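Local coordinates for glutathione S-transferase (Rhodospirillum rubrum F11, PDB 4O7H), which probably catalyses the conjugation of glutathione to electrophilic substrates, at residues I173-D178 with S209-P214; V16-A21 with R197-P202. All blocks are in the same frame, centred on the assembly; numbering follows the deposited sequence.

Interaction 1 (I173-D178 with S209-P214); sequences IDYAGD and SPIRPP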
loop_
_atom_site.group_PDB
_atom_site.type_symbol
_atom_site.label_atom_id
_atom_site.label_comp_id
_atom_site.label_asym_id
_atom_site.label_seq_id
_atom_site.Cartn_x
_atom_site.Cartn_y
_atom_site.Cartn_z
ATOM N N ILE A 173 14.553 -6.108 9.860
ATOM C CA ILE A 173 15.172 -5.294 10.916
ATOM C C ILE A 173 16.088 -6.179 11.744
ATOM O O ILE A 173 17.190 -5.764 12.107
ATOM C CB ILE A 173 14.146 -4.586 11.827
ATOM C CG1 ILE A 173 13.047 -3.864 10.990
ATOM C CG2 ILE A 173 14.842 -3.577 12.728
ATOM C CD1 ILE A 173 13.559 -3.128 9.761
ATOM N N ASP A 174 15.688 -7.414 11.942
ATOM C CA ASP A 174 16.476 -8.345 12.751
ATOM C C ASP A 174 17.708 -8.789 11.983
ATOM O O ASP A 174 18.786 -8.906 12.578
ATOM C CB ASP A 174 15.619 -9.528 13.168
ATOM C CG ASP A 174 16.134 -10.264 14.376
ATOM O OD1 ASP A 174 16.568 -9.621 15.312
ATOM O OD2 ASP A 174 16.001 -11.531 14.416
ATOM N N TYR A 175 17.592 -9.010 10.681
ATOM C CA TYR A 175 18.755 -9.313 9.849
ATOM C C TYR A 175 19.840 -8.209 9.959
ATOM O O TYR A 175 21.058 -8.516 9.977
ATOM C CB TYR A 175 18.297 -9.534 8.397
ATOM C CG TYR A 175 19.315 -10.237 7.555
ATOM C CD1 TYR A 175 20.441 -9.581 7.111
ATOM C CD2 TYR A 175 19.140 -11.568 7.226
ATOM C CE1 TYR A 175 21.380 -10.260 6.335
ATOM C CE2 TYR A 175 20.072 -12.262 6.463
ATOM C CZ TYR A 175 21.201 -11.578 6.038
ATOM O OH TYR A 175 22.135 -12.251 5.265
ATOM N N ALA A 176 19.404 -6.953 10.085
ATOM C CA ALA A 176 20.276 -5.811 10.274
ATOM C C ALA A 176 20.763 -5.638 11.702
ATOM O O ALA A 176 21.610 -4.778 11.962
ATOM C CB ALA A 176 19.579 -4.532 9.810
ATOM N N GLY A 177 20.200 -6.411 12.623
ATOM C CA GLY A 177 20.596 -6.375 14.038
ATOM C C GLY A 177 20.021 -5.212 14.832
ATOM O O GLY A 177 20.513 -4.887 15.916
ATOM N N ASP A 178 18.928 -4.611 14.387
ATOM C CA ASP A 178 18.424 -3.401 14.979
ATOM C C ASP A 178 17.104 -3.515 15.769
ATOM O O ASP A 178 16.487 -2.482 16.059
ATOM C CB ASP A 178 18.285 -2.333 13.868
ATOM C CG ASP A 178 19.635 -1.781 13.422
ATOM O OD1 ASP A 178 20.461 -1.527 14.325
ATOM O OD2 ASP A 178 19.874 -1.663 12.195
ATOM N N SER A 209 24.173 -11.916 0.537
ATOM C CA SER A 209 25.577 -11.530 0.461
ATOM C C SER A 209 25.703 -10.018 0.275
ATOM O O SER A 209 24.933 -9.412 -0.474
ATOM C CB SER A 209 26.228 -12.273 -0.700
ATOM O OG SER A 209 27.569 -11.840 -0.861
ATOM N N PRO A 210 26.673 -9.385 0.946
ATOM C CA PRO A 210 27.713 -9.925 1.804
ATOM C C PRO A 210 27.414 -9.709 3.290
ATOM O O PRO A 210 28.342 -9.574 4.106
ATOM C CB PRO A 210 28.910 -9.049 1.426
ATOM C CG PRO A 210 28.294 -7.700 1.280
ATOM C CD PRO A 210 26.927 -7.962 0.658
ATOM N N ILE A 211 26.137 -9.589 3.647
ATOM C CA ILE A 211 25.824 -9.257 5.026
ATOM C C ILE A 211 25.606 -10.535 5.856
ATOM O O ILE A 211 24.850 -11.424 5.473
ATOM C CB ILE A 211 24.587 -8.344 5.140
ATOM C CG1 ILE A 211 24.779 -7.059 4.323
ATOM C CG2 ILE A 211 24.330 -7.986 6.586
ATOM C CD1 ILE A 211 23.977 -7.015 3.046
ATOM N N ARG A 212 26.328 -10.648 6.959
ATOM C CA ARG A 212 26.182 -11.805 7.842
ATOM C C ARG A 212 25.075 -11.421 8.816
ATOM O O ARG A 212 25.148 -10.348 9.372
ATOM C CB ARG A 212 27.503 -12.041 8.598
ATOM C CG ARG A 212 28.652 -12.464 7.682
ATOM N N PRO A 213 24.002 -12.237 8.957
ATOM C CA PRO A 213 23.032 -11.779 9.952
ATOM C C PRO A 213 23.599 -11.998 11.351
ATOM O O PRO A 213 24.638 -12.666 11.510
ATOM C CB PRO A 213 21.825 -12.704 9.741
ATOM C CG PRO A 213 22.409 -13.931 9.177
ATOM C CD PRO A 213 23.579 -13.501 8.333
ATOM N N PRO A 214 22.938 -11.415 12.338
ATOM C CA PRO A 214 23.401 -11.598 13.704
ATOM C C PRO A 214 23.290 -13.009 14.183
ATOM O O PRO A 214 22.518 -13.813 13.641
ATOM C CB PRO A 214 22.500 -10.680 14.535
ATOM C CG PRO A 214 21.429 -10.251 13.661
ATOM C CD PRO A 214 21.805 -10.472 12.259
HETATM O O HOH W 1 23.605 -7.796 10.257
#
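Ile-211 meets Tyr-175 twice, through its carbonyl and through its side chain. Tyr-175 CG is anti to the backbone N (chi1 -163°), which swings it back toward this loop. Tyr-175 OH donates a 2.8 Å hydrogen bond to Ile-211 O, with a C=O...O angle of 145°. Ile-211 CB lies in the ring plane at the edge, and CG2 packs 3.7 Å from Tyr-175 CE1. The hydroxyl is also hydrogen-bonded to Ile-208 N, which ties it to the loop a second time. Arg-212 joins in through its backbone: a water donates to Arg-212 O and, at 2.7 Å, to Tyr-175 O. Next, Pro-213 lies over one face of the tyrosine ring, its CB 3.8 Å from the centroid and 13° off the normal, a CH-pi contact. Pro-214 sits on the end of the helix, its CD 3.1 Å from Tyr-175 O and its CG 3.2 Å from Asp-174 O. Asp-174 turns its carboxylate to His-216 and Trp-181. The helix finishes in a Schellman motif: Gly-177 N, at positive phi, bonds back to Asp-174 O and Asp-178 N to Ile-173 O, and the proline-rich segment packs beside this helix end in the all-helical GST domain.

Interaction 2 (V16-A21 with R197-P202); sequences VRVALA and RPSFRP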
loop_
_atom_site.group_PDB
_atom_site.type_symbol
_atom_site.label_atom_id
_atom_site.label_comp_id
_atom_site.label_asym_id
_atom_site.label_seq_id
_atom_site.Cartn_x
_atom_site.Cartn_y
_atom_site.Cartn_z
ATOM N N VAL A 16 4.984 -12.970 0.794
ATOM C CA VAL A 16 4.390 -13.911 -0.128
ATOM C C VAL A 16 4.983 -15.326 0.030
ATOM O O VAL A 16 4.258 -16.311 0.017
ATOM C CB VAL A 16 4.472 -13.386 -1.571
ATOM C CG1 VAL A 16 3.948 -14.424 -2.555
ATOM C CG2 VAL A 16 3.613 -12.118 -1.765
ATOM N N ARG A 17 6.285 -15.423 0.261
ATOM C CA ARG A 17 6.895 -16.687 0.491
ATOM C C ARG A 17 6.271 -17.379 1.723
ATOM O O ARG A 17 5.975 -18.574 1.691
ATOM C CB ARG A 17 8.410 -16.592 0.730
ATOM C CG ARG A 17 9.196 -16.128 -0.474
ATOM C CD ARG A 17 10.670 -16.242 -0.188
ATOM N NE ARG A 17 11.098 -17.645 -0.301
ATOM C CZ ARG A 17 12.369 -18.022 -0.117
ATOM N NH1 ARG A 17 13.281 -17.129 0.231
ATOM N NH2 ARG A 17 12.730 -19.286 -0.337
ATOM N N VAL A 18 6.140 -16.642 2.810
ATOM C CA VAL A 18 5.499 -17.182 4.021
ATOM C C VAL A 18 4.061 -17.591 3.737
ATOM O O VAL A 18 3.608 -18.697 4.156
ATOM C CB VAL A 18 5.633 -16.224 5.207
ATOM C CG1 VAL A 18 4.833 -16.756 6.419
ATOM C CG2 VAL A 18 7.099 -15.950 5.543
ATOM N N ALA A 19 3.324 -16.756 3.007
ATOM C CA ALA A 19 1.920 -17.053 2.669
ATOM C C ALA A 19 1.781 -18.334 1.826
ATOM O O ALA A 19 0.928 -19.169 2.079
ATOM C CB ALA A 19 1.305 -15.861 1.946
ATOM N N LEU A 20 2.624 -18.488 0.805
ATOM C CA LEU A 20 2.582 -19.642 -0.043
ATOM C C LEU A 20 2.776 -20.920 0.814
ATOM O O LEU A 20 2.058 -21.921 0.651
ATOM C CB LEU A 20 3.695 -19.518 -1.087
ATOM C CG LEU A 20 3.371 -18.552 -2.241
ATOM C CD1 LEU A 20 4.664 -18.259 -2.999
ATOM C CD2 LEU A 20 2.291 -19.094 -3.168
ATOM N N ALA A 21 3.748 -20.871 1.717
ATOM C CA ALA A 21 4.046 -22.010 2.604
ATOM C C ALA A 21 2.876 -22.287 3.579
ATOM O O ALA A 21 2.520 -23.439 3.830
ATOM C CB ALA A 21 5.343 -21.806 3.346
ATOM N N ARG A 197 7.569 -21.244 12.910
ATOM C CA ARG A 197 6.693 -21.967 11.994
ATOM C C ARG A 197 7.479 -22.411 10.769
ATOM O O ARG A 197 8.382 -21.729 10.325
ATOM C CB ARG A 197 5.502 -21.088 11.595
ATOM C CG ARG A 197 4.676 -20.599 12.740
ATOM C CD ARG A 197 3.545 -19.674 12.342
ATOM N NE ARG A 197 2.498 -20.281 11.546
ATOM C CZ ARG A 197 1.416 -20.880 12.018
ATOM N NH1 ARG A 197 1.214 -20.944 13.330
ATOM N NH2 ARG A 197 0.493 -21.364 11.170
ATOM N N PRO A 198 7.137 -23.565 10.191
ATOM C CA PRO A 198 7.877 -24.057 9.040
ATOM C C PRO A 198 7.874 -23.080 7.874
ATOM O O PRO A 198 8.836 -23.011 7.126
ATOM C CB PRO A 198 7.193 -25.393 8.711
ATOM C CG PRO A 198 6.487 -25.784 9.941
ATOM C CD PRO A 198 6.231 -24.574 10.805
ATOM N N SER A 199 6.804 -22.273 7.762
ATOM C CA SER A 199 6.690 -21.307 6.647
ATOM C C SER A 199 7.770 -20.260 6.743
ATOM O O SER A 199 8.131 -19.638 5.748
ATOM C CB SER A 199 5.347 -20.614 6.687
ATOM O OG SER A 199 5.180 -19.983 7.939
ATOM N N PHE A 200 8.296 -20.049 7.940
ATOM C CA PHE A 200 9.331 -19.016 8.118
ATOM C C PHE A 200 10.757 -19.497 7.847
ATOM O O PHE A 200 11.700 -18.697 7.782
ATOM C CB PHE A 200 9.278 -18.442 9.540
ATOM C CG PHE A 200 9.393 -16.924 9.602
ATOM C CD1 PHE A 200 8.324 -16.121 9.231
ATOM C CD2 PHE A 200 10.566 -16.323 10.048
ATOM C CE1 PHE A 200 8.433 -14.748 9.298
ATOM C CE2 PHE A 200 10.687 -14.931 10.111
ATOM C CZ PHE A 200 9.604 -14.155 9.758
ATOM N N ARG A 201 10.947 -20.802 7.779
ATOM C CA ARG A 201 12.290 -21.389 7.802
ATOM C C ARG A 201 13.221 -20.830 6.711
ATOM O O ARG A 201 14.363 -20.492 7.022
ATOM C CB ARG A 201 12.234 -22.916 7.740
ATOM C CG ARG A 201 13.626 -23.514 7.961
ATOM C CD ARG A 201 13.656 -25.031 7.826
ATOM N NE ARG A 201 13.571 -25.668 9.137
ATOM C CZ ARG A 201 12.447 -26.086 9.730
ATOM N NH1 ARG A 201 11.255 -25.978 9.130
ATOM N NH2 ARG A 201 12.522 -26.635 10.943
ATOM N N PRO A 202 12.796 -20.693 5.444
ATOM C CA PRO A 202 13.729 -20.147 4.455
ATOM C C PRO A 202 14.214 -18.723 4.760
ATOM O O PRO A 202 15.326 -18.341 4.471
ATOM C CB PRO A 202 12.900 -20.125 3.135
ATOM C CG PRO A 202 11.829 -21.076 3.348
ATOM C CD PRO A 202 11.514 -21.079 4.824
HETATM O O HOH W 2 8.181 -19.675 3.134
#
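In Val-18, CG1 is anti to the backbone N (chi1 174°) and CG2 anti to the carbonyl carbon, and the two methyls spread over Ser-199: CG1 lies 3.6 Å from Ser-199 OG, while CG2 approaches Ser-199 O and, at 3.9 Å, Phe-200 CD1 obliquely. The Arg-17 chain bends at chi3 (77°), which turns NE out of line with CB-CG-CD, and one face of the guanidinium beyond it lies against Pro-202, with NH2 3.6 Å from Pro-202 CB. One turn on, Ala-21 CB abuts Ser-199 CB at 3.5 Å, where the backbones come nearest. No direct hydrogen bond joins the segments; a water donates to Ser-199 O at 2.6 Å and, weakly, to Arg-17 O. Ser-199 OG is hydrogen-bonded to Glu-22, while Arg-17 makes a salt bridge to Glu-206 and a hydrogen bond to Tyr-27. An alanine at Arg-17 would probably leave Glu-206 without this positive mate and open a gap beside Pro-202. Around this buried contact, Val-18 touches Ile-164 and Cys-168 of helix 161-175 and Phe-200 touches Ala-167, while Arg-17 rests on Leu-4 and His-6 of strand 3-6, which places helix 11-22 between the sheet and the C-terminal helices.

The two contacts lie about 19 Å apart between centres and about 8 Å at the nearest atoms. The chain visits them in turn: 16-21, 173-178, 197-202, 209-214. Helix 161-175 connects them, since its last residues belong to interaction 1 while Ile-164, Ala-167 and Cys-168, nearer its start, pack against interaction 2. Helix 201-205 then leads from the second half of interaction 2 into the loop of interaction 1. Interaction 2 joins the thioredoxin-like N-terminal domain to the helical part of the chain, whereas interaction 1 stays within that helical part. The C-terminal segment thus packs first against helix 11-22 and then against the end of helix 161-175.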